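Probable secreted solute-binding lipoprotein (PDB 3I3V) probably binds a solute outside the cell and delivers it to a membrane transporter, as other bacterial extracellular solute-binding proteins do. Local coordinates at residues C[32-35]-C[41-44]; C[50-55]-C[77-82]; C[148-153]-C[267-272]; C[247-252]-C[324-329]. All coordinates share one frame; numbering follows the deposited sequence.

Contact 1: C[32-35]-C[41-44]; sequences RFRE and KIKN
Two flat groups of segment 32-35, the phenyl ring of Phe33 and the guanidinium of Arg34, both reach Ile42 on the strand. The ring meets the isoleucine obliquely: Phe33 CE2 lies 3.8 Å from Ile42 CG1, with Ile42 CD1 a little further at 4.0 Å, and the two side chains cross at about a right angle. Phe306 and Phe309 also meet the Phe33 ring, both edge-to-face, and so bring helix 300-310 into the same apolar layer. The Arg34 guanidinium is met at its edge. There Arg34 NH2 gives a hydrogen bond to Ile42 O, 2.7 Å long and bent to 139° at the hydrogen, with the oxygen tilted 22° out of the guanidinium plane. This is the inner side of a beta-alpha-beta unit, in which helix 23-36 leads from strand 9-14 into strand 41-46, an outermost strand of its sheet within this chain. Phe33 leaves the helix with CG anti to its backbone N (chi1 174°), which brings the CD2-CE2 side of the ring against the buried isoleucine. Arg34 is exposed instead and sends an extended chain from CG to NE past Ile42. Arg34 NE passes 4.0 Å from Ile42 CB on the way, and NH1 forms a salt bridge with Asp31, one turn earlier on the helix.

Contact 2: C[50-55]-C[77-82]; sequences DLAQVY and LAWTDV
The aromatic part of this contact is the pair Tyr55 and Trp79. The two rings are inclined at 46°, with 4.7 Å between the tyrosine centroid and that of the six-membered ring of the indole, so the pair is oblique. One side of the tyrosine does the touching: Tyr55 CD2 sits 3.4 Å above the indole plane, displaced toward the rim, and comes within 3.5 Å of Trp79 CZ2. Tyr55 gets there by placing CG beside its carbonyl carbon (chi1 173°), which carries the ring off the helix and over the indole.

Aliphatic contacts are made at the rim of the same indole. The backbone carbon Ala52 CA lies 3.7 Å from Trp79 CZ2, and Ala52 CB is 3.9 Å from that atom. Leu51 CD2 approaches Trp79 CH2 less closely, at 4.2 Å. Helix 51-60 is the crossover that takes the chain from strand 41-46 past strand 9-14 to strand 67-70, all three parallel in one sheet, so Trp79 packs on the first turn of a beta-alpha-beta connection. Leu51 and Tyr55 also rest on Val68 of strand 67-70, and Trp79 meets Trp291 of strand 289-292 edge-to-face.

Polar ends of both aromatic residues are tied to neighbours just beyond the segments. Trp79 NE1 is hydrogen-bonded to OE2 of Glu56, the residue that follows Tyr55 on the helix, while Tyr55 OH bonds to Ala84 O.

Contact 3: C[148-153]-C[267-272]; sequences DQLIAA and GWPLAD
A purely apolar contact joins Leu150, near the start of helix 147-159, to Trp268 and Pro269 in the loop between strands 263-266 and 280-284. Both of those strands pair with the long strand 122-131 of the larger sheet, so the leucine ties a helix on the periphery to a loop joining two of its strands. The centre of the contact lies about 23 Å from the centre of the chain.

Leu150 points across to the loop. Its first torsion (chi1 176°) turns CG away from the backbone N, and from there the CD2 branch runs on to the indole. Leu150 CD2 stands 3.4 Å above the plane of Trp268, displaced toward the rim, and is 3.6 Å from Trp268 CZ2; the two side chains cross at about a right angle. On the same side of the indole lies Pro269 CD, 3.6 Å above the plane, where the proline packs back on the residue before it. The methyl thus fits into the corner between the indole and the pyrrolidine ring, with Leu150 CD2 4.0 Å from Pro269 CG. Closer to the backbone, Leu150 CB is 4.0 Å from the same Pro269 CG. Leu177 and Ile181 of helix 172-182 and Leu215 of helix 203-217 also touch the indole and make it part of a larger core.

Beside the contact, Leu270 makes backbone hydrogen bonds with Thr145 and Gly147, just before and at the start of the helix. With no hydrogen bond between the two segments themselves, the contact rests on buried carbon surfaces.

Contact 4: C[247-252]-C[324-329]; sequences AMSSAL and GRDMAL
Ser249 and Asp326 meet because their torsions turn them to each other: OG of the serine lies between its own backbone N and carbonyl carbon (chi1 60°), and CG of the aspartate stands beside its backbone N (chi1 -63°). The site belongs to the larger sheet of this two-lobed solute-binding fold, where strands 242-246 and 326-327 both pair antiparallel with strand 122-131, and the short helix 249-252 starts shortly after the first of them ends. Ser249 OG donates to Asp326 OD2. The modelled Ser249 OG to Asp326 OD2 separation of 2.4 Å is very short, and its exact value is doubtful. Strand 122-131 shares the carboxylate, since Asn125 N also bonds to OD2, while Gln345 NE2 of helix 339-345 hydrogen-bonds to OD1. The buried carboxylate thus has polar partners at both oxygens, which would favour its ionised form.

One residue on from Ser249 and one back from Asp326, a second and looser pair forms. Arg325 bends at chi2 and chi3, folding back so that the edge of its guanidinium faces Ser250, while its NH1 is hydrogen-bonded to Ser323 OG. The bond from Arg325 NH2 to Ser250 OG is 2.8 Å long but weak, with 121° at the hydrogen.

How the contacts relate
Contacts 1 and 2 belong to the same four-stranded sheet and follow each other along the chain: strand 41-46 ends the first beta-alpha-beta unit and leads into helix 51-60, which opens the next crossover. Their centres are 24 Å apart and their nearest atoms about 9 Å. Contacts 3 and 4 are both built around the larger sheet; their segments alternate in sequence, and their nearest atoms come within about 8 Å. Contact 4, whose centre is about 8 Å from the centre of the chain, lies at similar distances from the others, 24 to 26 Å between centres. Contacts 1 and 3 lie on opposite sides of the chain's centre, and their own centres are about 50 Å apart.

Contact 1: C[32-35]-C[41-44]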
loop_
_atom_site.group_PDB
_atom_site.type_symbol
_atom_site.label_atom_id
_atom_site.label_comp_id
_atom_site.label_asym_id
_atom_site.label_seq_id
_atom_site.Cartn_x
_atom_site.Cartn_y
_atom_site.Cartn_z
ATOM N N ARG C 32 -9.848 -26.812 -36.172
ATOM C CA ARG C 32 -9.108 -26.301 -35.031
ATOM C C ARG C 32 -10.133 -25.600 -34.133
ATOM O O ARG C 32 -10.129 -25.780 -32.915
ATOM C CB ARG C 32 -8.014 -25.325 -35.485
ATOM C CG ARG C 32 -6.906 -25.088 -34.454
ATOM C CD ARG C 32 -7.383 -24.293 -33.236
ATOM N NE ARG C 32 -6.441 -24.355 -32.112
ATOM C CZ ARG C 32 -6.153 -25.466 -31.433
ATOM N NH1 ARG C 32 -6.730 -26.613 -31.758
ATOM N NH2 ARG C 32 -5.290 -25.437 -30.425
ATOM N N PHE C 33 -11.016 -24.811 -34.746
ATOM C CA PHE C 33 -12.062 -24.103 -34.013
ATOM C C PHE C 33 -12.897 -25.098 -33.221
ATOM O O PHE C 33 -13.269 -24.838 -32.083
ATOM C CB PHE C 33 -12.981 -23.348 -34.975
ATOM C CG PHE C 33 -14.159 -22.710 -34.304
ATOM C CD1 PHE C 33 -14.067 -21.430 -33.788
ATOM C CD2 PHE C 33 -15.348 -23.407 -34.151
ATOM C CE1 PHE C 33 -15.146 -20.847 -33.122
ATOM C CE2 PHE C 33 -16.431 -22.836 -33.485
ATOM C CZ PHE C 33 -16.329 -21.555 -32.969
ATOM N N ARG C 34 -13.213 -26.231 -33.837
ATOM C CA ARG C 34 -13.993 -27.254 -33.155
ATOM C C ARG C 34 -13.245 -27.757 -31.920
ATOM O O ARG C 34 -13.832 -27.860 -30.838
ATOM C CB ARG C 34 -14.283 -28.420 -34.098
ATOM C CG ARG C 34 -15.512 -28.232 -34.969
ATOM C CD ARG C 34 -15.513 -29.271 -36.059
ATOM N NE ARG C 34 -16.726 -29.262 -36.860
ATOM C CZ ARG C 34 -16.788 -29.715 -38.105
ATOM N NH1 ARG C 34 -15.700 -30.200 -38.688
ATOM N NH2 ARG C 34 -17.941 -29.708 -38.761
ATOM N N GLU C 35 -11.957 -28.063 -32.087
ATOM C CA GLU C 35 -11.130 -28.543 -30.978
ATOM C C GLU C 35 -11.177 -27.539 -29.839
ATOM O O GLU C 35 -11.173 -27.919 -28.668
ATOM C CB GLU C 35 -9.670 -28.742 -31.419
ATOM C CG GLU C 35 -9.443 -29.895 -32.388
ATOM C CD GLU C 35 -7.978 -30.054 -32.797
ATOM O OE1 GLU C 35 -7.380 -29.087 -33.307
ATOM O OE2 GLU C 35 -7.420 -31.152 -32.617
ATOM N N LYS C 41 -21.294 -26.897 -32.546
ATOM C CA LYS C 41 -21.287 -27.589 -33.828
ATOM C C LYS C 41 -21.119 -26.584 -34.953
ATOM O O LYS C 41 -21.669 -25.485 -34.902
ATOM C CB LYS C 41 -22.585 -28.373 -34.045
ATOM C CG LYS C 41 -22.776 -28.832 -35.505
ATOM C CD LYS C 41 -23.956 -29.794 -35.708
ATOM C CE LYS C 41 -23.655 -31.194 -35.173
ATOM N NZ LYS C 41 -23.508 -31.222 -33.685
ATOM N N ILE C 42 -20.349 -26.964 -35.964
ATOM C CA ILE C 42 -20.117 -26.105 -37.117
ATOM C C ILE C 42 -20.514 -26.863 -38.370
ATOM O O ILE C 42 -20.074 -27.994 -38.578
ATOM C CB ILE C 42 -18.617 -25.707 -37.253
ATOM C CG1 ILE C 42 -18.279 -24.581 -36.280
ATOM C CG2 ILE C 42 -18.315 -25.260 -38.688
ATOM C CD1 ILE C 42 -18.808 -23.226 -36.695
ATOM N N LYS C 43 -21.352 -26.255 -39.199
ATOM C CA LYS C 43 -21.741 -26.904 -40.441
ATOM C C LYS C 43 -21.387 -26.005 -41.614
ATOM O O LYS C 43 -21.622 -24.802 -41.567
ATOM C CB LYS C 43 -23.240 -27.211 -40.466
ATOM C CG LYS C 43 -23.627 -28.106 -41.639
ATOM C CD LYS C 43 -25.113 -28.381 -41.696
ATOM C CE LYS C 43 -25.432 -29.277 -42.885
ATOM N NZ LYS C 43 -26.898 -29.416 -43.104
ATOM N N ASN C 44 -20.811 -26.580 -42.663
ATOM C CA ASN C 44 -20.461 -25.793 -43.841
ATOM C C ASN C 44 -21.324 -26.119 -45.048
ATOM O O ASN C 44 -21.516 -27.285 -45.383
ATOM C CB ASN C 44 -18.995 -26.006 -44.232
ATOM C CG ASN C 44 -18.041 -25.200 -43.386
ATOM O OD1 ASN C 44 -18.057 -23.971 -43.404
ATOM N ND2 ASN C 44 -17.201 -25.890 -42.633
#

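Contact 2: C[50-55]-C[77-82]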
loop_
_atom_site.group_PDB
_atom_site.type_symbol
_atom_site.label_atom_id
_atom_site.label_comp_id
_atom_site.label_asym_id
_atom_site.label_seq_id
_atom_site.Cartn_x
_atom_site.Cartn_y
_atom_site.Cartn_z
ATOM N N ASP C 50 -22.555 -19.727 -57.686
ATOM C CA ASP C 50 -23.972 -19.591 -57.379
ATOM C C ASP C 50 -24.307 -19.503 -55.881
ATOM O O ASP C 50 -25.452 -19.715 -55.490
ATOM C CB ASP C 50 -24.751 -20.757 -57.997
ATOM C CG ASP C 50 -24.391 -22.096 -57.377
ATOM O OD1 ASP C 50 -25.067 -23.100 -57.682
ATOM O OD2 ASP C 50 -23.429 -22.153 -56.580
ATOM N N LEU C 51 -23.327 -19.199 -55.039
ATOM C CA LEU C 51 -23.601 -19.109 -53.601
ATOM C C LEU C 51 -24.578 -17.977 -53.305
ATOM O O LEU C 51 -25.541 -18.158 -52.556
ATOM C CB LEU C 51 -22.303 -18.892 -52.806
ATOM C CG LEU C 51 -22.434 -18.669 -51.292
ATOM C CD1 LEU C 51 -21.084 -18.860 -50.648
ATOM C CD2 LEU C 51 -22.971 -17.255 -50.991
ATOM N N ALA C 52 -24.312 -16.809 -53.882
ATOM C CA ALA C 52 -25.170 -15.648 -53.690
ATOM C C ALA C 52 -26.628 -15.980 -54.018
ATOM O O ALA C 52 -27.528 -15.628 -53.258
ATOM C CB ALA C 52 -24.685 -14.500 -54.562
ATOM N N GLN C 53 -26.860 -16.652 -55.145
ATOM C CA GLN C 53 -28.216 -17.029 -55.551
ATOM C C GLN C 53 -28.816 -17.990 -54.537
ATOM O O GLN C 53 -29.951 -17.813 -54.108
ATOM C CB GLN C 53 -28.222 -17.709 -56.939
ATOM C CG GLN C 53 -27.903 -16.808 -58.150
ATOM C CD GLN C 53 -26.427 -16.388 -58.266
ATOM O OE1 GLN C 53 -26.064 -15.629 -59.173
ATOM N NE2 GLN C 53 -25.579 -16.878 -57.357
ATOM N N VAL C 54 -28.048 -19.013 -54.166
ATOM C CA VAL C 54 -28.509 -20.011 -53.206
ATOM C C VAL C 54 -28.775 -19.377 -51.857
ATOM O O VAL C 54 -29.721 -19.756 -51.170
ATOM C CB VAL C 54 -27.474 -21.127 -53.013
ATOM C CG1 VAL C 54 -27.977 -22.149 -51.983
ATOM C CG2 VAL C 54 -27.198 -21.796 -54.345
ATOM N N TYR C 55 -27.937 -18.419 -51.470
ATOM C CA TYR C 55 -28.138 -17.749 -50.192
ATOM C C TYR C 55 -29.437 -16.925 -50.199
ATOM O O TYR C 55 -30.175 -16.919 -49.220
ATOM C CB TYR C 55 -26.961 -16.837 -49.859
ATOM C CG TYR C 55 -27.201 -16.000 -48.623
ATOM C CD1 TYR C 55 -27.086 -16.548 -47.349
ATOM C CD2 TYR C 55 -27.588 -14.667 -48.733
ATOM C CE1 TYR C 55 -27.356 -15.790 -46.215
ATOM C CE2 TYR C 55 -27.856 -13.900 -47.608
ATOM C CZ TYR C 55 -27.738 -14.470 -46.352
ATOM O OH TYR C 55 -28.006 -13.706 -45.245
ATOM N N LEU C 77 -23.213 -6.852 -53.667
ATOM C CA LEU C 77 -23.082 -5.413 -53.506
ATOM C C LEU C 77 -24.447 -4.825 -53.116
ATOM O O LEU C 77 -24.535 -3.709 -52.604
ATOM C CB LEU C 77 -22.613 -4.823 -54.834
ATOM C CG LEU C 77 -21.521 -3.760 -54.960
ATOM C CD1 LEU C 77 -20.582 -3.769 -53.785
ATOM C CD2 LEU C 77 -20.770 -4.031 -56.261
ATOM N N ALA C 78 -25.502 -5.598 -53.350
ATOM C CA ALA C 78 -26.868 -5.172 -53.058
ATOM C C ALA C 78 -27.441 -5.730 -51.759
ATOM O O ALA C 78 -28.546 -5.365 -51.376
ATOM C CB ALA C 78 -27.791 -5.564 -54.214
ATOM N N TRP C 79 -26.702 -6.602 -51.086
ATOM C CA TRP C 79 -27.188 -7.210 -49.848
ATOM C C TRP C 79 -27.356 -6.271 -48.666
ATOM O O TRP C 79 -28.321 -6.384 -47.922
ATOM C CB TRP C 79 -26.265 -8.358 -49.415
ATOM C CG TRP C 79 -26.397 -9.603 -50.241
ATOM C CD1 TRP C 79 -27.300 -9.835 -51.245
ATOM C CD2 TRP C 79 -25.654 -10.818 -50.081
ATOM N NE1 TRP C 79 -27.169 -11.119 -51.710
ATOM C CE2 TRP C 79 -26.166 -11.745 -51.015
ATOM C CE3 TRP C 79 -24.605 -11.214 -49.240
ATOM C CZ2 TRP C 79 -25.663 -13.048 -51.132
ATOM C CZ3 TRP C 79 -24.107 -12.511 -49.357
ATOM C CH2 TRP C 79 -24.637 -13.409 -50.296
ATOM N N THR C 80 -26.412 -5.359 -48.488
ATOM C CA THR C 80 -26.448 -4.451 -47.353
ATOM C C THR C 80 -27.638 -3.502 -47.346
ATOM O O THR C 80 -28.332 -3.391 -46.342
ATOM C CB THR C 80 -25.150 -3.618 -47.259
ATOM O OG1 THR C 80 -24.019 -4.496 -47.266
ATOM C CG2 THR C 80 -25.121 -2.818 -45.968
ATOM N N ASP C 81 -27.893 -2.829 -48.459
ATOM C CA ASP C 81 -29.001 -1.891 -48.487
ATOM C C ASP C 81 -30.372 -2.535 -48.291
ATOM O O ASP C 81 -31.212 -1.973 -47.593
ATOM C CB ASP C 81 -28.985 -1.080 -49.778
ATOM C CG ASP C 81 -29.845 0.161 -49.683
ATOM O OD1 ASP C 81 -29.565 0.996 -48.796
ATOM O OD2 ASP C 81 -30.793 0.301 -50.488
ATOM N N VAL C 82 -30.609 -3.703 -48.890
ATOM C CA VAL C 82 -31.906 -4.358 -48.719
ATOM C C VAL C 82 -32.007 -5.153 -47.420
ATOM O O VAL C 82 -33.082 -5.621 -47.062
ATOM C CB VAL C 82 -32.244 -5.310 -49.893
ATOM C CG1 VAL C 82 -32.304 -4.527 -51.187
ATOM C CG2 VAL C 82 -31.222 -6.429 -49.976
#

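Contact 3: C[148-153]-C[267-272]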
loop_
_atom_site.group_PDB
_atom_site.type_symbol
_atom_site.label_atom_id
_atom_site.label_comp_id
_atom_site.label_asym_id
_atom_site.label_seq_id
_atom_site.Cartn_x
_atom_site.Cartn_y
_atom_site.Cartn_z
ATOM N N ASP C 148 10.603 4.525 -70.512
ATOM C CA ASP C 148 11.732 4.541 -71.440
ATOM C C ASP C 148 12.629 3.329 -71.243
ATOM O O ASP C 148 13.060 2.706 -72.208
ATOM C CB ASP C 148 12.565 5.813 -71.270
ATOM C CG ASP C 148 11.887 7.028 -71.843
ATOM O OD1 ASP C 148 11.072 6.865 -72.778
ATOM O OD2 ASP C 148 12.175 8.145 -71.367
ATOM N N GLN C 149 12.916 2.994 -69.993
ATOM C CA GLN C 149 13.765 1.841 -69.710
ATOM C C GLN C 149 13.057 0.544 -70.102
ATOM O O GLN C 149 13.687 -0.374 -70.634
ATOM C CB GLN C 149 14.137 1.809 -68.227
ATOM C CG GLN C 149 14.934 3.015 -67.771
ATOM C CD GLN C 149 15.095 3.073 -66.258
ATOM O OE1 GLN C 149 14.523 2.261 -65.527
ATOM N NE2 GLN C 149 15.870 4.047 -65.784
ATOM N N LEU C 150 11.750 0.475 -69.846
ATOM C CA LEU C 150 10.977 -0.715 -70.183
ATOM C C LEU C 150 11.058 -0.961 -71.675
ATOM O O LEU C 150 11.269 -2.085 -72.117
ATOM C CB LEU C 150 9.510 -0.549 -69.779
ATOM C CG LEU C 150 8.542 -1.685 -70.152
ATOM C CD1 LEU C 150 8.984 -3.006 -69.526
ATOM C CD2 LEU C 150 7.142 -1.321 -69.679
ATOM N N ILE C 151 10.883 0.097 -72.455
ATOM C CA ILE C 151 10.953 -0.044 -73.896
ATOM C C ILE C 151 12.341 -0.511 -74.309
ATOM O O ILE C 151 12.471 -1.391 -75.158
ATOM C CB ILE C 151 10.644 1.278 -74.613
ATOM C CG1 ILE C 151 9.221 1.727 -74.281
ATOM C CG2 ILE C 151 10.807 1.097 -76.118
ATOM C CD1 ILE C 151 8.783 2.965 -75.034
ATOM N N ALA C 152 13.369 0.084 -73.702
ATOM C CA ALA C 152 14.761 -0.258 -74.000
ATOM C C ALA C 152 15.050 -1.712 -73.648
ATOM O O ALA C 152 15.814 -2.389 -74.338
ATOM C CB ALA C 152 15.719 0.672 -73.233
ATOM N N ALA C 153 14.439 -2.195 -72.572
ATOM C CA ALA C 153 14.635 -3.579 -72.169
ATOM C C ALA C 153 13.911 -4.480 -73.166
ATOM O O ALA C 153 14.419 -5.538 -73.549
ATOM C CB ALA C 153 14.096 -3.789 -70.768
ATOM N N GLY C 267 6.857 -3.381 -59.685
ATOM C CA GLY C 267 5.641 -2.770 -60.179
ATOM C C GLY C 267 5.803 -2.428 -61.645
ATOM O O GLY C 267 6.864 -2.652 -62.230
ATOM N N TRP C 268 4.753 -1.890 -62.252
ATOM C CA TRP C 268 4.817 -1.525 -63.659
ATOM C C TRP C 268 5.487 -0.151 -63.801
ATOM O O TRP C 268 5.127 0.804 -63.112
ATOM C CB TRP C 268 3.405 -1.529 -64.263
ATOM C CG TRP C 268 3.411 -1.310 -65.738
ATOM C CD1 TRP C 268 3.388 -0.111 -66.387
ATOM C CD2 TRP C 268 3.546 -2.314 -66.755
ATOM N NE1 TRP C 268 3.509 -0.304 -67.740
ATOM C CE2 TRP C 268 3.609 -1.646 -67.992
ATOM C CE3 TRP C 268 3.627 -3.712 -66.737
ATOM C CZ2 TRP C 268 3.746 -2.326 -69.204
ATOM C CZ3 TRP C 268 3.761 -4.389 -67.943
ATOM C CH2 TRP C 268 3.819 -3.694 -69.158
ATOM N N PRO C 269 6.491 -0.043 -64.685
ATOM C CA PRO C 269 7.221 1.209 -64.914
ATOM C C PRO C 269 6.315 2.413 -65.095
ATOM O O PRO C 269 5.202 2.288 -65.587
ATOM C CB PRO C 269 8.039 0.903 -66.160
ATOM C CG PRO C 269 8.385 -0.532 -65.955
ATOM C CD PRO C 269 7.043 -1.123 -65.521
ATOM N N LEU C 270 6.808 3.583 -64.700
ATOM C CA LEU C 270 6.047 4.820 -64.803
ATOM C C LEU C 270 6.478 5.698 -65.974
ATOM O O LEU C 270 7.636 5.659 -66.412
ATOM C CB LEU C 270 6.198 5.637 -63.518
ATOM C CG LEU C 270 5.753 5.027 -62.186
ATOM C CD1 LEU C 270 6.089 6.004 -61.096
ATOM C CD2 LEU C 270 4.257 4.723 -62.184
ATOM N N ALA C 271 5.531 6.488 -66.469
ATOM C CA ALA C 271 5.791 7.432 -67.549
ATOM C C ALA C 271 6.125 8.718 -66.802
ATOM O O ALA C 271 5.921 8.793 -65.588
ATOM C CB ALA C 271 4.546 7.627 -68.395
ATOM N N ASP C 272 6.646 9.723 -67.499
ATOM C CA ASP C 272 6.974 10.984 -66.837
ATOM C C ASP C 272 5.669 11.642 -66.413
ATOM O O ASP C 272 4.710 11.679 -67.187
ATOM C CB ASP C 272 7.745 11.903 -67.785
#

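Contact 4: C[247-252]-C[324-329]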
loop_
_atom_site.group_PDB
_atom_site.type_symbol
_atom_site.label_atom_id
_atom_site.label_comp_id
_atom_site.label_asym_id
_atom_site.label_seq_id
_atom_site.Cartn_x
_atom_site.Cartn_y
_atom_site.Cartn_z
ATOM N N ALA C 247 0.858 -10.442 -62.956
ATOM C CA ALA C 247 -0.139 -11.449 -62.639
ATOM C C ALA C 247 -0.439 -11.558 -61.152
ATOM O O ALA C 247 0.398 -11.213 -60.328
ATOM C CB ALA C 247 0.324 -12.792 -63.174
HETATM N N MSE C 248 -1.635 -12.037 -60.816
HETATM C CA MSE C 248 -2.027 -12.211 -59.422
HETATM C C MSE C 248 -0.950 -13.038 -58.724
HETATM O O MSE C 248 -0.380 -13.948 -59.324
HETATM C CB MSE C 248 -3.349 -12.969 -59.330
HETATM C CG MSE C 248 -4.570 -12.245 -59.882
HETATM SE SE MSE C 248 -6.157 -13.387 -59.779
HETATM C CE MSE C 248 -6.531 -13.082 -57.901
ATOM N N SER C 249 -0.669 -12.736 -57.460
ATOM C CA SER C 249 0.342 -13.498 -56.744
ATOM C C SER C 249 -0.042 -14.985 -56.752
ATOM O O SER C 249 0.827 -15.855 -56.756
ATOM C CB SER C 249 0.496 -12.976 -55.308
ATOM O OG SER C 249 -0.714 -13.086 -54.583
ATOM N N SER C 250 -1.344 -15.268 -56.774
ATOM C CA SER C 250 -1.827 -16.647 -56.792
ATOM C C SER C 250 -1.350 -17.393 -58.034
ATOM O O SER C 250 -1.190 -18.613 -58.004
ATOM C CB SER C 250 -3.357 -16.696 -56.735
ATOM O OG SER C 250 -3.830 -16.251 -55.479
ATOM N N ALA C 251 -1.144 -16.667 -59.130
ATOM C CA ALA C 251 -0.660 -17.292 -60.356
ATOM C C ALA C 251 0.859 -17.416 -60.246
ATOM O O ALA C 251 1.443 -18.406 -60.688
ATOM C CB ALA C 251 -1.040 -16.459 -61.568
ATOM N N LEU C 252 1.487 -16.408 -59.644
ATOM C CA LEU C 252 2.935 -16.391 -59.446
ATOM C C LEU C 252 3.363 -17.532 -58.528
ATOM O O LEU C 252 4.511 -17.994 -58.573
ATOM C CB LEU C 252 3.367 -15.058 -58.829
ATOM C CG LEU C 252 3.801 -13.914 -59.749
ATOM C CD1 LEU C 252 3.506 -14.246 -61.192
ATOM C CD2 LEU C 252 3.100 -12.646 -59.317
ATOM N N GLY C 324 -0.469 -19.429 -48.751
ATOM C CA GLY C 324 0.102 -18.400 -49.607
ATOM C C GLY C 324 -0.927 -17.366 -50.037
ATOM O O GLY C 324 -0.911 -16.884 -51.175
ATOM N N ARG C 325 -1.819 -17.020 -49.113
ATOM C CA ARG C 325 -2.880 -16.055 -49.368
ATOM C C ARG C 325 -2.486 -14.655 -48.941
ATOM O O ARG C 325 -1.844 -14.469 -47.898
ATOM C CB ARG C 325 -4.133 -16.425 -48.574
ATOM C CG ARG C 325 -4.774 -17.737 -48.931
ATOM C CD ARG C 325 -5.914 -17.558 -49.908
ATOM N NE ARG C 325 -5.474 -17.342 -51.280
ATOM C CZ ARG C 325 -4.628 -18.136 -51.933
ATOM N NH1 ARG C 325 -4.112 -19.200 -51.335
ATOM N NH2 ARG C 325 -4.329 -17.884 -53.203
ATOM N N ASP C 326 -2.871 -13.671 -49.742
ATOM C CA ASP C 326 -2.622 -12.290 -49.371
ATOM C C ASP C 326 -3.862 -12.006 -48.522
ATOM O O ASP C 326 -4.953 -12.499 -48.834
ATOM C CB ASP C 326 -2.590 -11.387 -50.600
ATOM C CG ASP C 326 -1.453 -11.730 -51.547
ATOM O OD1 ASP C 326 -0.291 -11.821 -51.077
ATOM O OD2 ASP C 326 -1.724 -11.898 -52.755
HETATM N N MSE C 327 -3.701 -11.229 -47.455
HETATM C CA MSE C 327 -4.815 -10.947 -46.551
HETATM C C MSE C 327 -5.204 -9.482 -46.468
HETATM O O MSE C 327 -4.405 -8.601 -46.778
HETATM C CB MSE C 327 -4.473 -11.436 -45.137
HETATM C CG MSE C 327 -4.076 -12.899 -45.050
HETATM SE SE MSE C 327 -5.514 -14.083 -45.524
HETATM C CE MSE C 327 -6.458 -14.063 -43.842
ATOM N N ALA C 328 -6.438 -9.236 -46.036
ATOM C CA ALA C 328 -6.947 -7.881 -45.870
ATOM C C ALA C 328 -6.696 -7.397 -44.445
ATOM O O ALA C 328 -7.069 -6.281 -44.104
ATOM C CB ALA C 328 -8.430 -7.835 -46.172
ATOM N N LEU C 329 -6.071 -8.234 -43.615
ATOM C CA LEU C 329 -5.777 -7.866 -42.230
ATOM C C LEU C 329 -4.273 -7.718 -42.009
ATOM O O LEU C 329 -3.467 -8.254 -42.775
ATOM C CB LEU C 329 -6.318 -8.930 -41.270
ATOM C CG LEU C 329 -7.746 -9.430 -41.505
ATOM C CD1 LEU C 329 -8.084 -10.513 -40.489
ATOM C CD2 LEU C 329 -8.719 -8.273 -41.396
#